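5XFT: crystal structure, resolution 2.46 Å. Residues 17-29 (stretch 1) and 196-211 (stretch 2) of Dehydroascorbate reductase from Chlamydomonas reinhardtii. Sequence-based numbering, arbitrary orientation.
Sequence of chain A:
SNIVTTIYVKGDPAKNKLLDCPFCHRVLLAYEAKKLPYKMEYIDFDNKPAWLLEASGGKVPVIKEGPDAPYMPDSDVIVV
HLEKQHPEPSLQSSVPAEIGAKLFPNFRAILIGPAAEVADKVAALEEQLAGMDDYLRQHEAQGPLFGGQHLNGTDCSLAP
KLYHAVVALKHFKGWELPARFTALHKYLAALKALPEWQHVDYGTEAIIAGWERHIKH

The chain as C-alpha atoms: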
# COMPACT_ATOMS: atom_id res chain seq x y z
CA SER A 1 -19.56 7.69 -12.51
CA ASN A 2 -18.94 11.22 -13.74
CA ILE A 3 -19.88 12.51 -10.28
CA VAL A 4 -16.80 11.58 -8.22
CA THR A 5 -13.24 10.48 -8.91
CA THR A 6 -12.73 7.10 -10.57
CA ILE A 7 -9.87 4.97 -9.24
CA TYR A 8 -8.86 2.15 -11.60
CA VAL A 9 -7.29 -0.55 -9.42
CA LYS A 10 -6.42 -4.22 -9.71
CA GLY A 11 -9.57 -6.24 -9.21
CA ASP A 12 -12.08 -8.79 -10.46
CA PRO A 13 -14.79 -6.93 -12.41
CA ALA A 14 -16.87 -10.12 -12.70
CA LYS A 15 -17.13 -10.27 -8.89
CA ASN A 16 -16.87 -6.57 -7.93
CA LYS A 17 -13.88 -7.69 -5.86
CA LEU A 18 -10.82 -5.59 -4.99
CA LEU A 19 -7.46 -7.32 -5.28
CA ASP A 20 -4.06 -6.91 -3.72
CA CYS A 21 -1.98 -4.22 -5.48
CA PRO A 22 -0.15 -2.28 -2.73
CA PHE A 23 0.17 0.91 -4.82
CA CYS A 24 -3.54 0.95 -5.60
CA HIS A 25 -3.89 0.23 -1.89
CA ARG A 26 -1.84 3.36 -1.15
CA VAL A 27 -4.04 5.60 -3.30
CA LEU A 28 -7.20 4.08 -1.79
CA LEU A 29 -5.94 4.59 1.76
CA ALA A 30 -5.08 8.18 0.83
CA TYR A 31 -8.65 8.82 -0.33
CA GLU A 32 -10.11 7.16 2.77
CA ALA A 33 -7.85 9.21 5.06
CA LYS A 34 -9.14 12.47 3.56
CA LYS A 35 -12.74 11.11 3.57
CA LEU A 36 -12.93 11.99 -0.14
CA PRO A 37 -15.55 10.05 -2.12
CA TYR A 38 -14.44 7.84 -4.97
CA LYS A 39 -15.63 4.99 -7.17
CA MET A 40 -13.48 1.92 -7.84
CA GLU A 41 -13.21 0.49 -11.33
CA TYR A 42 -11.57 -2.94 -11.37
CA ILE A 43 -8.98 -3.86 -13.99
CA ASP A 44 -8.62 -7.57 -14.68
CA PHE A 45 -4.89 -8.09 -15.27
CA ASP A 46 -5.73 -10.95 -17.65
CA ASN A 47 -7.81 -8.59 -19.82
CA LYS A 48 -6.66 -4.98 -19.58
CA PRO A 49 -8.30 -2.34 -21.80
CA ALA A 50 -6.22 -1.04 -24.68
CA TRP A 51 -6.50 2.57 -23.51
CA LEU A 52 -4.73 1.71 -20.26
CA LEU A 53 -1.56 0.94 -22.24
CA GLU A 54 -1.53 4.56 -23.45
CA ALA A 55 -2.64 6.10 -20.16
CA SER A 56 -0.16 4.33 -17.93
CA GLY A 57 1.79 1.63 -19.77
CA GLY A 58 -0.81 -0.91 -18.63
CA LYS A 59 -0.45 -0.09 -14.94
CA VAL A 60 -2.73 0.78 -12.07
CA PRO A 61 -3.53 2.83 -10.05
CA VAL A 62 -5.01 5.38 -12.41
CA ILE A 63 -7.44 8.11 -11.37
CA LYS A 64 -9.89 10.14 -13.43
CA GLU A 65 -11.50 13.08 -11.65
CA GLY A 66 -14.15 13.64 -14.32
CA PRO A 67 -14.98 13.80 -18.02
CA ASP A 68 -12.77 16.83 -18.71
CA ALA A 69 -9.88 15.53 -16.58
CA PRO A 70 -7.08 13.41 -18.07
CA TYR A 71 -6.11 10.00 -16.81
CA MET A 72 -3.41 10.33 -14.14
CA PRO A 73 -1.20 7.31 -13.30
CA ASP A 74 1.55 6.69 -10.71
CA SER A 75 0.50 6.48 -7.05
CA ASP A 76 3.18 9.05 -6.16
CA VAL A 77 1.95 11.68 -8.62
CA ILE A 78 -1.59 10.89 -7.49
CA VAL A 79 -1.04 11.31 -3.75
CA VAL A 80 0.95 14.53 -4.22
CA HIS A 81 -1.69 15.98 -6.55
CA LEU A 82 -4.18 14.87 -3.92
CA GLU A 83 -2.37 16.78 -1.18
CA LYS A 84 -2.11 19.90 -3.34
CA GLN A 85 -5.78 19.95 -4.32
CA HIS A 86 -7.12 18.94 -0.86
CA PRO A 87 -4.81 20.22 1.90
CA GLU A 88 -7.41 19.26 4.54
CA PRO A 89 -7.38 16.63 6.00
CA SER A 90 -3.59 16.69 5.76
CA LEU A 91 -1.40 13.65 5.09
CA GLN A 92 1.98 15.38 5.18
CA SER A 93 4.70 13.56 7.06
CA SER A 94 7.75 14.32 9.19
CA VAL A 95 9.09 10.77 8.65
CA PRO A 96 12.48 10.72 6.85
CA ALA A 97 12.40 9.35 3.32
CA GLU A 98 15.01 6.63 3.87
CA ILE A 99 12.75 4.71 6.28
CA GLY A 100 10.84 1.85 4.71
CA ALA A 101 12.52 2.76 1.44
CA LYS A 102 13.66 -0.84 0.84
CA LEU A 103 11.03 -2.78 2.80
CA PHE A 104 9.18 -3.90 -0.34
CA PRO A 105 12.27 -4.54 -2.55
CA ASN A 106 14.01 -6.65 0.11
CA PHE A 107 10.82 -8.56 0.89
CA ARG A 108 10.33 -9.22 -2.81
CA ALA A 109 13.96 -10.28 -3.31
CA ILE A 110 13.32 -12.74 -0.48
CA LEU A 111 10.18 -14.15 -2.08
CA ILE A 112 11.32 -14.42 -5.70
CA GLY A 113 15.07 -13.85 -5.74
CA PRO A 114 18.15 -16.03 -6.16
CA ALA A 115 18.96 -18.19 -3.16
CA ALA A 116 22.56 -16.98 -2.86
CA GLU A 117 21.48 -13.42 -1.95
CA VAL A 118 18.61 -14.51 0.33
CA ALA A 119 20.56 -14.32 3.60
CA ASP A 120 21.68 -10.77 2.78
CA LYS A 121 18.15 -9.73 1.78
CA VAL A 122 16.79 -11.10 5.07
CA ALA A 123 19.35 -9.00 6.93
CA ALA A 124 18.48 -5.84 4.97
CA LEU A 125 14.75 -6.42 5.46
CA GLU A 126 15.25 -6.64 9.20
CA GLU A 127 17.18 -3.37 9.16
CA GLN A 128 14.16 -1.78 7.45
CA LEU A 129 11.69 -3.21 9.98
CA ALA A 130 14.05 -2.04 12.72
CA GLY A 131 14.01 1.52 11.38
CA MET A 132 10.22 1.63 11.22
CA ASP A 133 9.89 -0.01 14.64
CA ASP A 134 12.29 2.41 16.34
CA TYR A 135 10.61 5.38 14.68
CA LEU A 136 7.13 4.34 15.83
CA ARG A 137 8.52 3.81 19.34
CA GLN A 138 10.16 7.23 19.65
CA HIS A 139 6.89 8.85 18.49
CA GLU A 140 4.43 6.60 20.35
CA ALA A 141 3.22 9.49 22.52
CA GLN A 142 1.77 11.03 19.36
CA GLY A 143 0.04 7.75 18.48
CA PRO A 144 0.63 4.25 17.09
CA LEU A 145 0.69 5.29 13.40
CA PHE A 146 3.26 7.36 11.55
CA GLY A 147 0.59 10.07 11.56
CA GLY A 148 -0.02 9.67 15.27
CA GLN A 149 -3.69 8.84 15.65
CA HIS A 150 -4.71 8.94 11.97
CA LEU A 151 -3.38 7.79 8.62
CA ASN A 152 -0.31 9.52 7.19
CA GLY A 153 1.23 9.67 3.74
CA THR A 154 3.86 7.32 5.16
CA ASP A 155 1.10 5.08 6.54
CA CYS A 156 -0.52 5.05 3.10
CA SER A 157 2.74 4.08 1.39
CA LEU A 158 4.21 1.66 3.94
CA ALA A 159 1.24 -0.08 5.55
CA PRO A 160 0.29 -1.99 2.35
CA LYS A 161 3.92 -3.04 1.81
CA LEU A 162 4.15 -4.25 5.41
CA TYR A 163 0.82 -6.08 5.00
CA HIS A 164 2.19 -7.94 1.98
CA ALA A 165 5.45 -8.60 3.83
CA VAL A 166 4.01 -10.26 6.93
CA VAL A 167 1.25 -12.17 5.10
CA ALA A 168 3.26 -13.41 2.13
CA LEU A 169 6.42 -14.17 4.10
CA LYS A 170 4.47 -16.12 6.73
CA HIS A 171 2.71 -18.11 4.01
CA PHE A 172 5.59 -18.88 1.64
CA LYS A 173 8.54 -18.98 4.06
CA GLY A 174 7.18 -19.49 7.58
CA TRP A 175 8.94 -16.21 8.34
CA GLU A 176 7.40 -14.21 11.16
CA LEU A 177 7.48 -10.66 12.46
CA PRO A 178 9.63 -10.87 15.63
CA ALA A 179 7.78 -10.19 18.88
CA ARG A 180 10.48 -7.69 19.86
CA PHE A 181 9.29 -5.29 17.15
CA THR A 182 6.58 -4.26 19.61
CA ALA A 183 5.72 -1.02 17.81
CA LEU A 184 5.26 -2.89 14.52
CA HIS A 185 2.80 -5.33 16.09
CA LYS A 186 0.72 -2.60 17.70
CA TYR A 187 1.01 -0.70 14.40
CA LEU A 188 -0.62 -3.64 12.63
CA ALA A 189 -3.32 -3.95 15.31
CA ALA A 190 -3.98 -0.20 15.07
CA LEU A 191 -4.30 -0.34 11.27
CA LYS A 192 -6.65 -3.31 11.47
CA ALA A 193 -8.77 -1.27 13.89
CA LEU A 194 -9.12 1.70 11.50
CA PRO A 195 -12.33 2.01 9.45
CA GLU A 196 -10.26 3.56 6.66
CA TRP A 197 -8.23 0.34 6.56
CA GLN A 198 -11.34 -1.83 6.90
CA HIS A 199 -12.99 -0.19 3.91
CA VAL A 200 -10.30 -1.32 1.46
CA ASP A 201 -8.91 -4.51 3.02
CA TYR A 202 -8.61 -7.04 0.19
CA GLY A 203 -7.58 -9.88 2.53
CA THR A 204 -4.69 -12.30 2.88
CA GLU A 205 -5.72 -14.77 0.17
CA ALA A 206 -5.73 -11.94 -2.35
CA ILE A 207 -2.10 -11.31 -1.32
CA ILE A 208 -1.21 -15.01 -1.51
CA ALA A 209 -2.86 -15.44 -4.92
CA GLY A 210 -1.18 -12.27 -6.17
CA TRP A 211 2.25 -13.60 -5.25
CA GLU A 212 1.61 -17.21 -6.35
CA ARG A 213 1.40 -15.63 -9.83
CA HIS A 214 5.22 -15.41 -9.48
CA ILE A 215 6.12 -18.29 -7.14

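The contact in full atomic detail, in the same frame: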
# COMPACT_ATOMS: atom_id res chain seq x y z
N LYS A 17 -14.78 -7.32 -6.94
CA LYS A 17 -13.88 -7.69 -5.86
C LYS A 17 -12.53 -6.99 -6.04
O LYS A 17 -11.87 -7.15 -7.07
CB LYS A 17 -13.68 -9.21 -5.82
CG LYS A 17 -12.85 -9.68 -4.65
CD LYS A 17 -12.49 -11.15 -4.79
CE LYS A 17 -11.65 -11.61 -3.61
NZ LYS A 17 -11.20 -13.02 -3.79
N LEU A 18 -12.12 -6.24 -5.01
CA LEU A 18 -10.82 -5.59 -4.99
C LEU A 18 -9.72 -6.61 -4.77
O LEU A 18 -9.87 -7.54 -3.97
CB LEU A 18 -10.78 -4.52 -3.88
CG LEU A 18 -9.43 -3.89 -3.52
CD1 LEU A 18 -8.82 -3.15 -4.73
CD2 LEU A 18 -9.57 -2.93 -2.34
N LEU A 19 -8.60 -6.44 -5.48
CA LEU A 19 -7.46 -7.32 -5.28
C LEU A 19 -6.33 -6.57 -4.58
O LEU A 19 -6.56 -5.55 -3.92
CB LEU A 19 -7.06 -7.94 -6.62
CG LEU A 19 -8.07 -9.00 -7.11
CD1 LEU A 19 -7.56 -9.75 -8.34
CD2 LEU A 19 -8.47 -9.98 -5.99
N ASP A 20 -5.10 -7.06 -4.74
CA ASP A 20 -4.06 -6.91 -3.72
C ASP A 20 -2.97 -5.88 -4.02
O ASP A 20 -2.01 -5.79 -3.26
CB ASP A 20 -3.40 -8.26 -3.47
CG ASP A 20 -2.72 -8.80 -4.72
OD1 ASP A 20 -3.40 -8.87 -5.77
OD2 ASP A 20 -1.51 -9.11 -4.66
N CYS A 21 -3.08 -5.11 -5.10
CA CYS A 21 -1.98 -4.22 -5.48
C CYS A 21 -1.67 -3.22 -4.37
O CYS A 21 -2.56 -2.45 -3.98
CB CYS A 21 -2.29 -3.47 -6.77
SG CYS A 21 -0.99 -2.29 -7.22
N PRO A 22 -0.45 -3.18 -3.86
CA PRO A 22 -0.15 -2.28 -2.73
C PRO A 22 -0.10 -0.81 -3.12
O PRO A 22 -0.28 0.05 -2.25
CB PRO A 22 1.22 -2.77 -2.23
CG PRO A 22 1.85 -3.39 -3.44
CD PRO A 22 0.71 -4.02 -4.22
N PHE A 23 0.14 -0.49 -4.40
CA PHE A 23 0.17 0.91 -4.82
C PHE A 23 -1.24 1.46 -5.01
O PHE A 23 -1.55 2.57 -4.55
CB PHE A 23 1.00 1.02 -6.10
CG PHE A 23 2.38 0.45 -5.96
CD1 PHE A 23 3.42 1.24 -5.51
CD2 PHE A 23 2.63 -0.88 -6.24
CE1 PHE A 23 4.70 0.71 -5.35
CE2 PHE A 23 3.90 -1.42 -6.09
CZ PHE A 23 4.94 -0.62 -5.64
N CYS A 24 -2.11 0.69 -5.67
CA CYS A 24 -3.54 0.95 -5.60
C CYS A 24 -3.98 1.09 -4.15
O CYS A 24 -4.72 2.02 -3.80
CB CYS A 24 -4.33 -0.18 -6.25
SG CYS A 24 -4.00 -0.51 -7.97
N HIS A 25 -3.54 0.16 -3.31
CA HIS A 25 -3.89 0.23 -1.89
C HIS A 25 -3.47 1.57 -1.29
O HIS A 25 -4.20 2.14 -0.48
CB HIS A 25 -3.25 -0.94 -1.14
CG HIS A 25 -3.87 -1.21 0.20
ND1 HIS A 25 -3.37 -2.14 1.08
CD2 HIS A 25 -4.95 -0.67 0.80
CE1 HIS A 25 -4.11 -2.17 2.17
NE2 HIS A 25 -5.08 -1.28 2.03
N ARG A 26 -2.31 2.09 -1.70
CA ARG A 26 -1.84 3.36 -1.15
C ARG A 26 -2.75 4.50 -1.58
O ARG A 26 -3.14 5.34 -0.75
CB ARG A 26 -0.39 3.62 -1.59
CG ARG A 26 -0.02 5.11 -1.54
CD ARG A 26 1.26 5.43 -2.32
NE ARG A 26 1.98 6.54 -1.71
CZ ARG A 26 3.03 7.12 -2.29
NH1 ARG A 26 3.46 6.67 -3.46
NH2 ARG A 26 3.67 8.13 -1.71
N VAL A 27 -3.12 4.55 -2.86
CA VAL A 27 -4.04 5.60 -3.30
C VAL A 27 -5.37 5.50 -2.57
O VAL A 27 -5.91 6.50 -2.08
CB VAL A 27 -4.21 5.54 -4.83
CG1 VAL A 27 -5.34 6.46 -5.27
CG2 VAL A 27 -2.91 5.93 -5.50
N LEU A 28 -5.92 4.28 -2.46
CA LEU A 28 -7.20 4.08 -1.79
C LEU A 28 -7.15 4.53 -0.33
O LEU A 28 -8.07 5.20 0.16
CB LEU A 28 -7.60 2.61 -1.86
CG LEU A 28 -7.82 1.99 -3.23
CD1 LEU A 28 -8.08 0.52 -3.08
CD2 LEU A 28 -8.98 2.67 -3.89
N LEU A 29 -6.09 4.14 0.38
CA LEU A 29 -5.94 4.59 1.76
C LEU A 29 -5.82 6.11 1.83
O LEU A 29 -6.34 6.73 2.76
CB LEU A 29 -4.72 3.93 2.42
CG LEU A 29 -4.83 2.44 2.76
CD1 LEU A 29 -3.53 1.89 3.26
CD2 LEU A 29 -5.91 2.22 3.79
N GLU A 196 -10.87 3.28 7.95
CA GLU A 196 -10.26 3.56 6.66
C GLU A 196 -9.57 2.32 6.11
O GLU A 196 -9.67 2.03 4.91
CB GLU A 196 -9.26 4.72 6.77
CG GLU A 196 -9.89 6.08 7.04
CD GLU A 196 -9.98 6.41 8.51
OE1 GLU A 196 -10.54 5.60 9.29
OE2 GLU A 196 -9.48 7.49 8.90
N TRP A 197 -8.86 1.59 6.97
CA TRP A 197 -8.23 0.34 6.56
C TRP A 197 -9.27 -0.73 6.26
O TRP A 197 -9.14 -1.47 5.27
CB TRP A 197 -7.27 -0.12 7.65
CG TRP A 197 -6.60 -1.43 7.39
CD1 TRP A 197 -7.08 -2.68 7.68
CD2 TRP A 197 -5.31 -1.63 6.80
NE1 TRP A 197 -6.17 -3.64 7.31
CE2 TRP A 197 -5.08 -3.02 6.76
CE3 TRP A 197 -4.33 -0.77 6.30
CZ2 TRP A 197 -3.90 -3.57 6.24
CZ3 TRP A 197 -3.16 -1.32 5.79
CH2 TRP A 197 -2.96 -2.70 5.76
N GLN A 198 -10.31 -0.82 7.09
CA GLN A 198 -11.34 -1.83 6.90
C GLN A 198 -12.07 -1.65 5.58
O GLN A 198 -12.54 -2.64 5.00
CB GLN A 198 -12.34 -1.80 8.06
CG GLN A 198 -11.78 -2.23 9.39
CD GLN A 198 -12.77 -2.06 10.52
OE1 GLN A 198 -13.89 -1.59 10.32
NE2 GLN A 198 -12.35 -2.43 11.73
N HIS A 199 -12.20 -0.42 5.11
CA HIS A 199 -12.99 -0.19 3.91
C HIS A 199 -12.34 -0.80 2.68
O HIS A 199 -13.04 -1.18 1.74
CB HIS A 199 -13.21 1.31 3.71
CG HIS A 199 -14.09 1.92 4.75
ND1 HIS A 199 -14.74 1.17 5.71
CD2 HIS A 199 -14.44 3.21 4.99
CE1 HIS A 199 -15.44 1.97 6.49
NE2 HIS A 199 -15.28 3.21 6.07
N VAL A 200 -11.01 -0.93 2.67
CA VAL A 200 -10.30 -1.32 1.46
C VAL A 200 -9.34 -2.47 1.75
O VAL A 200 -8.31 -2.60 1.10
CB VAL A 200 -9.56 -0.10 0.87
CG1 VAL A 200 -10.56 0.92 0.34
CG2 VAL A 200 -8.66 0.55 1.91
N ASP A 201 -9.69 -3.31 2.72
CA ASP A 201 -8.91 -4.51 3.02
C ASP A 201 -9.29 -5.61 2.04
O ASP A 201 -10.42 -6.11 2.06
CB ASP A 201 -9.14 -4.96 4.46
CG ASP A 201 -8.15 -6.03 4.92
OD1 ASP A 201 -7.55 -6.71 4.06
OD2 ASP A 201 -7.98 -6.20 6.14
N TYR A 202 -8.35 -5.99 1.17
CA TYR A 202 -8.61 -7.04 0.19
C TYR A 202 -8.41 -8.45 0.76
O TYR A 202 -8.93 -9.41 0.18
CB TYR A 202 -7.72 -6.85 -1.04
CG TYR A 202 -6.35 -6.28 -0.74
CD1 TYR A 202 -5.31 -7.10 -0.31
CD2 TYR A 202 -6.10 -4.92 -0.87
CE1 TYR A 202 -4.06 -6.58 -0.03
CE2 TYR A 202 -4.85 -4.39 -0.59
CZ TYR A 202 -3.83 -5.22 -0.17
OH TYR A 202 -2.59 -4.71 0.11
N GLY A 203 -7.69 -8.59 1.87
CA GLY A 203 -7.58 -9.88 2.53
C GLY A 203 -6.29 -10.61 2.18
O GLY A 203 -5.60 -10.30 1.21
N THR A 204 -5.98 -11.64 2.99
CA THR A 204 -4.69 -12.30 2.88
C THR A 204 -4.63 -13.26 1.70
O THR A 204 -3.56 -13.44 1.11
CB THR A 204 -4.35 -13.05 4.17
OG1 THR A 204 -5.19 -14.20 4.30
CG2 THR A 204 -4.53 -12.14 5.38
N GLU A 205 -5.75 -13.88 1.33
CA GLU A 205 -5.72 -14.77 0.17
C GLU A 205 -5.48 -13.99 -1.10
O GLU A 205 -4.83 -14.48 -2.02
CB GLU A 205 -7.02 -15.57 0.03
CG GLU A 205 -7.61 -16.13 1.32
CD GLU A 205 -8.21 -15.05 2.21
OE1 GLU A 205 -7.71 -14.89 3.33
OE2 GLU A 205 -9.18 -14.38 1.79
N ALA A 206 -6.04 -12.78 -1.20
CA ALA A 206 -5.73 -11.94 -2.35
C ALA A 206 -4.22 -11.72 -2.46
O ALA A 206 -3.65 -11.79 -3.55
CB ALA A 206 -6.47 -10.60 -2.25
N ILE A 207 -3.56 -11.48 -1.32
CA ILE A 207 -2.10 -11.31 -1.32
C ILE A 207 -1.42 -12.60 -1.77
O ILE A 207 -0.53 -12.58 -2.63
CB ILE A 207 -1.62 -10.88 0.08
CG1 ILE A 207 -2.37 -9.64 0.55
CG2 ILE A 207 -0.11 -10.65 0.07
CD1 ILE A 207 -2.04 -9.21 1.98
N ILE A 208 -1.82 -13.73 -1.19
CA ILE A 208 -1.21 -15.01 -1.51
C ILE A 208 -1.38 -15.32 -2.99
O ILE A 208 -0.42 -15.68 -3.68
CB ILE A 208 -1.80 -16.13 -0.64
CG1 ILE A 208 -1.62 -15.84 0.85
CG2 ILE A 208 -1.18 -17.47 -0.99
CD1 ILE A 208 -0.26 -15.34 1.20
N ALA A 209 -2.60 -15.18 -3.51
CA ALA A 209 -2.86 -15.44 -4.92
C ALA A 209 -2.08 -14.48 -5.81
O ALA A 209 -1.57 -14.88 -6.86
CB ALA A 209 -4.36 -15.33 -5.20
N GLY A 210 -1.98 -13.21 -5.40
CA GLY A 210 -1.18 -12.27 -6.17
C GLY A 210 0.26 -12.73 -6.30
O GLY A 210 0.84 -12.68 -7.39
N TRP A 211 0.84 -13.22 -5.21
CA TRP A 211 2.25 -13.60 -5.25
C TRP A 211 2.49 -14.98 -5.84
O TRP A 211 3.54 -15.22 -6.45
CB TRP A 211 2.84 -13.49 -3.85
CG TRP A 211 3.13 -12.08 -3.48
CD1 TRP A 211 2.38 -11.27 -2.67
CD2 TRP A 211 4.23 -11.30 -3.93
NE1 TRP A 211 2.97 -10.02 -2.58
CE2 TRP A 211 4.10 -10.02 -3.35
CE3 TRP A 211 5.32 -11.56 -4.77
CZ2 TRP A 211 5.02 -9.00 -3.59
CZ3 TRP A 211 6.24 -10.55 -5.00
CH2 TRP A 211 6.09 -9.28 -4.41
O HOH W 1 -6.87 -1.98 4.25

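Val200 and Tyr202, both with CA-to-CB bonds pointing toward stretch 1, form the apolar centre of a contact that buries 716 Å² between segments at least 167 residues apart in sequence. Compact, branched Val200 fits among three leucines: its CG2 lies 3.7 Å from Leu29 CD2, its CG1 4.1 Å from Leu28 CB, and its CB 4.3 Å from Leu18 CD2. Leu29 starts sideways, but its chi1 m, chi2 t rotamer brings the end of the chain inward, so that CD1 also reaches Trp197 CZ3 at 4.1 Å. Tyr202, with the largest covered area, lies across the loop before the helix of stretch 1. Asp20 CA sits 3.6 Å from the centroid of the Tyr202 ring, nearly on its normal, a CH-pi contact; Leu18 CD2 lies at the ring edge, and Leu18 CG is 4.2 Å from Tyr202 CB. Farther along, small Ala206 lets the loop approach its helix: Ala206 CB is 4.0 Å from Asp20 CB and 4.3 Å from Leu19 CD2. Gly210 leaves room for the Asp20 carboxylate, whose OD2 is 3.5 Å from Gly210 CA; a CB there would clash with that oxygen.

His25 brings polarity into this buried setting. It projects from the first helical turn toward stretch 2, where the edge of Tyr202 meets its face, centroids 4.7 Å apart and planes at 70°. The same pair is joined by the sole direct hydrogen bond across the contact, His25 ND1 to Tyr202 OH, 2.9 Å. The other ring nitrogen is served by a water, 2.9 Å from His25 NE2, which donates to Trp197 O at 2.5 Å and so bridges the stretches. Histidine suits this place because its two nitrogens engage separate polar partners while its ring packs obliquely against Trp197, with His25 CE1 3.8 Å from Trp197 CH2.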